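Local coordinates for adherence and virulence protein A (Streptococcus pneumoniae, PDB 6PON) that binds fibronectin and probably contributes to the adherence and virulence of the pneumococcus as a member of the NFACT family, at residues B[89-94]-B[98-103]; B[33-38]-B[116-121]. All coordinates share one frame; numbering follows the deposited sequence.

Contact 1. Residues B[89-94]-B[98-103]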
loop_
_atom_site.group_PDB
_atom_site.type_symbol
_atom_site.label_atom_id
_atom_site.label_comp_id
_atom_site.label_asym_id
_atom_site.label_seq_id
_atom_site.Cartn_x
_atom_site.Cartn_y
_atom_site.Cartn_z
ATOM N N GLU B 89 3.401 -19.838 36.045
ATOM C CA GLU B 89 4.073 -18.559 36.217
ATOM C C GLU B 89 4.032 -17.688 34.971
ATOM O O GLU B 89 3.829 -16.478 35.083
ATOM C CB GLU B 89 5.514 -18.785 36.663
ATOM C CG GLU B 89 5.581 -19.020 38.166
ATOM C CD GLU B 89 6.955 -19.397 38.653
ATOM O OE1 GLU B 89 7.804 -19.811 37.824
ATOM O OE2 GLU B 89 7.178 -19.276 39.878
ATOM N N SER B 90 4.191 -18.283 33.790
ATOM C CA SER B 90 4.196 -17.542 32.541
ATOM C C SER B 90 3.790 -18.490 31.419
ATOM O O SER B 90 4.007 -19.704 31.512
ATOM C CB SER B 90 5.576 -16.954 32.252
ATOM O OG SER B 90 6.498 -17.997 31.980
ATOM N N ILE B 91 3.193 -17.932 30.359
ATOM C CA ILE B 91 2.841 -18.701 29.170
ATOM C C ILE B 91 3.309 -17.906 27.963
ATOM O O ILE B 91 2.824 -16.796 27.721
ATOM C CB ILE B 91 1.333 -18.995 29.076
ATOM C CG1 ILE B 91 0.862 -19.830 30.265
ATOM C CG2 ILE B 91 1.004 -19.724 27.775
ATOM C CD1 ILE B 91 -0.631 -19.967 30.325
ATOM N N GLU B 92 4.236 -18.476 27.195
ATOM C CA GLU B 92 4.986 -17.691 26.224
ATOM C C GLU B 92 5.128 -18.455 24.920
ATOM O O GLU B 92 5.505 -19.634 24.919
ATOM C CB GLU B 92 6.382 -17.315 26.761
ATOM C CG GLU B 92 6.403 -16.548 28.095
ATOM C CD GLU B 92 5.733 -15.179 28.015
ATOM O OE1 GLU B 92 5.498 -14.686 26.887
ATOM O OE2 GLU B 92 5.425 -14.596 29.078
ATOM N N GLN B 93 4.833 -17.771 23.818
ATOM C CA GLN B 93 5.222 -18.246 22.500
ATOM C C GLN B 93 6.688 -17.907 22.258
ATOM O O GLN B 93 7.156 -16.826 22.627
ATOM C CB GLN B 93 4.342 -17.597 21.429
ATOM C CG GLN B 93 4.645 -18.003 20.011
ATOM C CD GLN B 93 3.743 -17.304 19.021
ATOM O OE1 GLN B 93 3.064 -16.327 19.359
ATOM N NE2 GLN B 93 3.712 -17.811 17.796
ATOM N N VAL B 94 7.417 -18.832 21.641
ATOM C CA VAL B 94 8.772 -18.531 21.183
ATOM C C VAL B 94 8.662 -17.774 19.868
ATOM O O VAL B 94 8.296 -18.353 18.843
ATOM C CB VAL B 94 9.616 -19.796 21.008
ATOM C CG1 VAL B 94 11.031 -19.403 20.617
ATOM C CG2 VAL B 94 9.613 -20.629 22.272
ATOM N N ARG B 98 5.825 -22.093 16.087
ATOM C CA ARG B 98 4.768 -22.935 16.652
ATOM C C ARG B 98 5.278 -23.703 17.875
ATOM O O ARG B 98 5.313 -24.932 17.913
ATOM C CB ARG B 98 4.220 -23.881 15.586
ATOM C CG ARG B 98 3.397 -23.191 14.453
ATOM C CD ARG B 98 3.326 -24.067 13.200
ATOM N NE ARG B 98 4.693 -24.449 12.875
ATOM C CZ ARG B 98 5.044 -25.522 12.176
ATOM N NH1 ARG B 98 4.121 -26.362 11.719
ATOM N NH2 ARG B 98 6.332 -25.776 11.979
ATOM N N ILE B 99 5.672 -22.939 18.895
ATOM C CA ILE B 99 6.208 -23.475 20.143
ATOM C C ILE B 99 5.679 -22.648 21.301
ATOM O O ILE B 99 5.795 -21.416 21.287
ATOM C CB ILE B 99 7.746 -23.452 20.182
ATOM C CG1 ILE B 99 8.321 -24.020 18.896
ATOM C CG2 ILE B 99 8.257 -24.216 21.418
ATOM C CD1 ILE B 99 9.794 -24.098 18.899
ATOM N N VAL B 100 5.155 -23.319 22.328
ATOM C CA VAL B 100 4.691 -22.649 23.538
ATOM C C VAL B 100 5.417 -23.209 24.746
ATOM O O VAL B 100 5.583 -24.428 24.883
ATOM C CB VAL B 100 3.171 -22.776 23.738
ATOM C CG1 VAL B 100 2.779 -22.120 25.038
ATOM C CG2 VAL B 100 2.443 -22.138 22.567
ATOM N N GLU B 101 5.826 -22.304 25.634
ATOM C CA GLU B 101 6.512 -22.647 26.865
ATOM C C GLU B 101 5.697 -22.140 28.045
ATOM O O GLU B 101 5.299 -20.968 28.085
ATOM C CB GLU B 101 7.926 -22.073 26.891
ATOM C CG GLU B 101 8.819 -22.704 25.825
ATOM C CD GLU B 101 10.245 -22.218 25.881
ATOM O OE1 GLU B 101 10.504 -21.192 26.536
ATOM O OE2 GLU B 101 11.110 -22.874 25.276
ATOM N N ILE B 102 5.455 -23.041 28.990
ATOM C CA ILE B 102 4.669 -22.791 30.179
ATOM C C ILE B 102 5.601 -23.023 31.354
ATOM O O ILE B 102 6.014 -24.166 31.610
ATOM C CB ILE B 102 3.446 -23.716 30.265
ATOM C CG1 ILE B 102 2.534 -23.493 29.060
ATOM C CG2 ILE B 102 2.737 -23.512 31.618
ATOM C CD1 ILE B 102 1.441 -24.517 28.907
ATOM N N THR B 103 5.936 -21.955 32.065
ATOM C CA THR B 103 6.801 -22.081 33.226
ATOM C C THR B 103 5.946 -22.243 34.474
ATOM O O THR B 103 4.936 -21.547 34.655
ATOM C CB THR B 103 7.737 -20.880 33.358
ATOM O OG1 THR B 103 8.363 -20.641 32.100
ATOM C CG2 THR B 103 8.821 -21.182 34.338
HETATM O O HOH W 1 6.860 -19.313 29.627
#
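From E89 facing T103 to V94 facing I99, two antiparallel strands run 4.7 Å apart at their axes, with 166° between their directions. E92 and E101 form a regular hydrogen-bonded pair, E101 N reaching E92 O at 2.8 Å and E92 N returning to E101 O, and V94 N closes the ladder on I99 O. At the far end the ladder is irregular: T103 O takes E89 N at 2.7 Å and, more weakly, S90 N, so two residues oppose one, while T103 N returns to S90 O. A water bridges S90 OG and T103 OG1 and donates to E101 O at 2.7 Å, beside the bond that carbonyl already accepts from E92 N. S90 OG is turned between its backbone N and carbonyl carbon (chi1 68°), setting it beside T103 OG1. On the other face, I91 CG2 lies obliquely over V100 CG1 at 4.0 Å, and both side chains rest on helix 5-19. Near the turn V94 CG2 meets I99 CG2 at 3.9 Å and also lies alongside the E101 carboxylate. The E89 carboxylate leads out to Q115 and S105. The arrangement is a beta hairpin with a classic beta bulge, edging a five-stranded antiparallel sheet.

Contact 2. Residues B[33-38]-B[116-121]; sequences QELVLQ and ATLIIE
The three leucines L35, L37 and L118 bring no flat side chain into the contact; the flat bodies are two antiparallel beta sheets, and the leucines meet between them where a face of one opposes a face of the other. This is sheet-on-sheet packing, as in a beta sandwich, rather than strand pairing: even the nearest CA atoms, of L35 and I120, lie 10.0 Å apart. L35 and L37 lie two residues apart on strand 34-41 and so share the inner face, where they also pack on I27 of the neighbouring strand 23-28. V36 and E34 occupy the outer face, against L49. L118 is the one residue of 116-121 that touches 33-38, while I120 beside it packs on L50, and T117 and I119 on the reverse face lie against E101. One edge of strand 34-41 pairs with 44-51 (L35 with L50, L37 with L48) and the other with 23-28 (V36 with N28); 116-121 pairs with strand 99-107 through L118 and I120.

L35 and L37 both meet L118 tip to tip. L35 and L118 each hold CG anti to the backbone N (chi1 172° and 178°), an extension that carries the methyl ends toward the opposing sheet. L37 differs, its CG anti to the carbonyl carbon and beside the backbone N (chi1 -48°), bringing CD1 to the same partner. All three residues are buried, and dispersion and the exclusion of water account for the contact, which covers only 97 Å². The fork of L118 spans both: L37 CD1 touches L118 CD2 at 3.9 Å, whereas L35 CD2 sits astride the fork, 4.1 Å from both L118 CD1 and L118 CD2. Within strand 34-41 the group is closed by L37 CD2, which lies 4.0 Å from L35 CD2.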
loop_
_atom_site.group_PDB
_atom_site.type_symbol
_atom_site.label_atom_id
_atom_site.label_comp_id
_atom_site.label_asym_id
_atom_site.label_seq_id
_atom_site.Cartn_x
_atom_site.Cartn_y
_atom_site.Cartn_z
ATOM N N GLN B 33 -0.836 -39.046 22.292
ATOM C CA GLN B 33 -0.049 -37.839 22.090
ATOM C C GLN B 33 -0.802 -36.592 22.524
ATOM O O GLN B 33 -0.577 -35.504 21.989
ATOM C CB GLN B 33 0.378 -37.710 20.636
ATOM C CG GLN B 33 0.719 -39.029 19.962
ATOM C CD GLN B 33 0.724 -38.875 18.456
ATOM O OE1 GLN B 33 1.700 -38.371 17.882
ATOM N NE2 GLN B 33 -0.382 -39.269 17.804
ATOM N N GLU B 34 -1.705 -36.729 23.483
ATOM C CA GLU B 34 -2.467 -35.586 23.945
ATOM C C GLU B 34 -2.400 -35.492 25.458
ATOM O O GLU B 34 -2.474 -36.499 26.162
ATOM C CB GLU B 34 -3.919 -35.675 23.464
ATOM C CG GLU B 34 -4.025 -35.899 21.971
ATOM C CD GLU B 34 -5.290 -35.329 21.379
ATOM O OE1 GLU B 34 -5.288 -35.070 20.156
ATOM O OE2 GLU B 34 -6.279 -35.126 22.117
ATOM N N LEU B 35 -2.257 -34.270 25.952
ATOM C CA LEU B 35 -2.156 -33.984 27.375
ATOM C C LEU B 35 -3.228 -32.966 27.731
ATOM O O LEU B 35 -3.357 -31.944 27.050
ATOM C CB LEU B 35 -0.754 -33.448 27.722
ATOM C CG LEU B 35 -0.520 -32.924 29.137
ATOM C CD1 LEU B 35 -0.528 -34.088 30.140
ATOM C CD2 LEU B 35 0.760 -32.089 29.232
ATOM N N VAL B 36 -3.982 -33.234 28.797
ATOM C CA VAL B 36 -5.036 -32.349 29.280
ATOM C C VAL B 36 -4.766 -31.984 30.735
ATOM O O VAL B 36 -4.575 -32.866 31.576
ATOM C CB VAL B 36 -6.426 -32.990 29.129
ATOM C CG1 VAL B 36 -7.502 -32.077 29.708
ATOM C CG2 VAL B 36 -6.710 -33.261 27.674
ATOM N N LEU B 37 -4.765 -30.689 31.028
ATOM C CA LEU B 37 -4.574 -30.168 32.372
ATOM C C LEU B 37 -5.861 -29.501 32.845
ATOM O O LEU B 37 -6.403 -28.637 32.148
ATOM C CB LEU B 37 -3.436 -29.136 32.416
ATOM C CG LEU B 37 -2.101 -29.442 31.750
ATOM C CD1 LEU B 37 -1.108 -28.335 32.037
ATOM C CD2 LEU B 37 -1.554 -30.773 32.253
ATOM N N GLN B 38 -6.343 -29.881 34.025
ATOM C CA GLN B 38 -7.361 -29.095 34.706
ATOM C C GLN B 38 -6.651 -28.019 35.518
ATOM O O GLN B 38 -5.783 -28.331 36.346
ATOM C CB GLN B 38 -8.241 -29.964 35.601
ATOM C CG GLN B 38 -9.597 -29.344 35.917
ATOM C CD GLN B 38 -10.133 -29.789 37.271
ATOM O OE1 GLN B 38 -10.205 -28.989 38.215
ATOM N NE2 GLN B 38 -10.509 -31.070 37.377
ATOM N N ALA B 116 9.900 -25.885 36.526
ATOM C CA ALA B 116 9.971 -26.666 35.302
ATOM C C ALA B 116 9.239 -25.927 34.195
ATOM O O ALA B 116 8.405 -25.053 34.447
ATOM C CB ALA B 116 9.385 -28.077 35.500
ATOM N N THR B 117 9.551 -26.291 32.957
ATOM C CA THR B 117 8.928 -25.691 31.781
ATOM C C THR B 117 8.219 -26.777 30.985
ATOM O O THR B 117 8.835 -27.787 30.623
ATOM C CB THR B 117 9.956 -25.004 30.884
ATOM O OG1 THR B 117 10.825 -24.182 31.672
ATOM C CG2 THR B 117 9.241 -24.150 29.828
ATOM N N LEU B 118 6.932 -26.582 30.727
ATOM C CA LEU B 118 6.160 -27.501 29.905
ATOM C C LEU B 118 6.119 -26.917 28.501
ATOM O O LEU B 118 5.643 -25.796 28.316
ATOM C CB LEU B 118 4.756 -27.697 30.480
ATOM C CG LEU B 118 3.783 -28.609 29.725
ATOM C CD1 LEU B 118 4.264 -30.049 29.705
ATOM C CD2 LEU B 118 2.396 -28.497 30.326
ATOM N N ILE B 119 6.650 -27.656 27.526
ATOM C CA ILE B 119 6.873 -27.166 26.169
ATOM C C ILE B 119 6.067 -28.011 25.192
ATOM O O ILE B 119 6.182 -29.245 25.196
ATOM C CB ILE B 119 8.358 -27.228 25.772
ATOM C CG1 ILE B 119 9.252 -26.490 26.768
ATOM C CG2 ILE B 119 8.536 -26.724 24.330
ATOM C CD1 ILE B 119 10.761 -26.618 26.454
ATOM N N ILE B 120 5.295 -27.352 24.321
ATOM C CA ILE B 120 4.653 -28.032 23.203
ATOM C C ILE B 120 5.235 -27.478 21.910
ATOM O O ILE B 120 5.308 -26.260 21.727
ATOM C CB ILE B 120 3.112 -27.912 23.225
ATOM C CG1 ILE B 120 2.513 -28.644 22.021
ATOM C CG2 ILE B 120 2.622 -26.436 23.250
ATOM C CD1 ILE B 120 0.989 -28.655 21.991
ATOM N N GLU B 121 5.675 -28.379 21.037
ATOM C CA GLU B 121 6.158 -28.058 19.704
ATOM C C GLU B 121 5.166 -28.642 18.716
ATOM O O GLU B 121 4.940 -29.859 18.710
ATOM C CB GLU B 121 7.546 -28.646 19.457
ATOM C CG GLU B 121 8.574 -28.318 20.519
ATOM C CD GLU B 121 9.814 -29.169 20.353
ATOM O OE1 GLU B 121 9.781 -30.049 19.452
ATOM O OE2 GLU B 121 10.803 -28.960 21.100
#

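Overall arrangement
The two contacts illustrate two ways in which beta strands associate, within a sheet and between sheets, and their centres are only about 10 Å apart. Contact 1 joins strands 87-93 and 99-107 of the five-stranded sheet; contact 2 sets the next strand, 113-121, against strand 34-41 of the four-stranded sheet. Strands 99-107 and 113-121 are neighbours in their sheet, which ties the two contacts together. Along the chain, the hairpin of contact 1 is nested inside the loop that contact 2 closes. One sheet is thus edged locally by a hairpin and packed on the other sheet by residues far apart in sequence, forming a compact core within the NFACT family region.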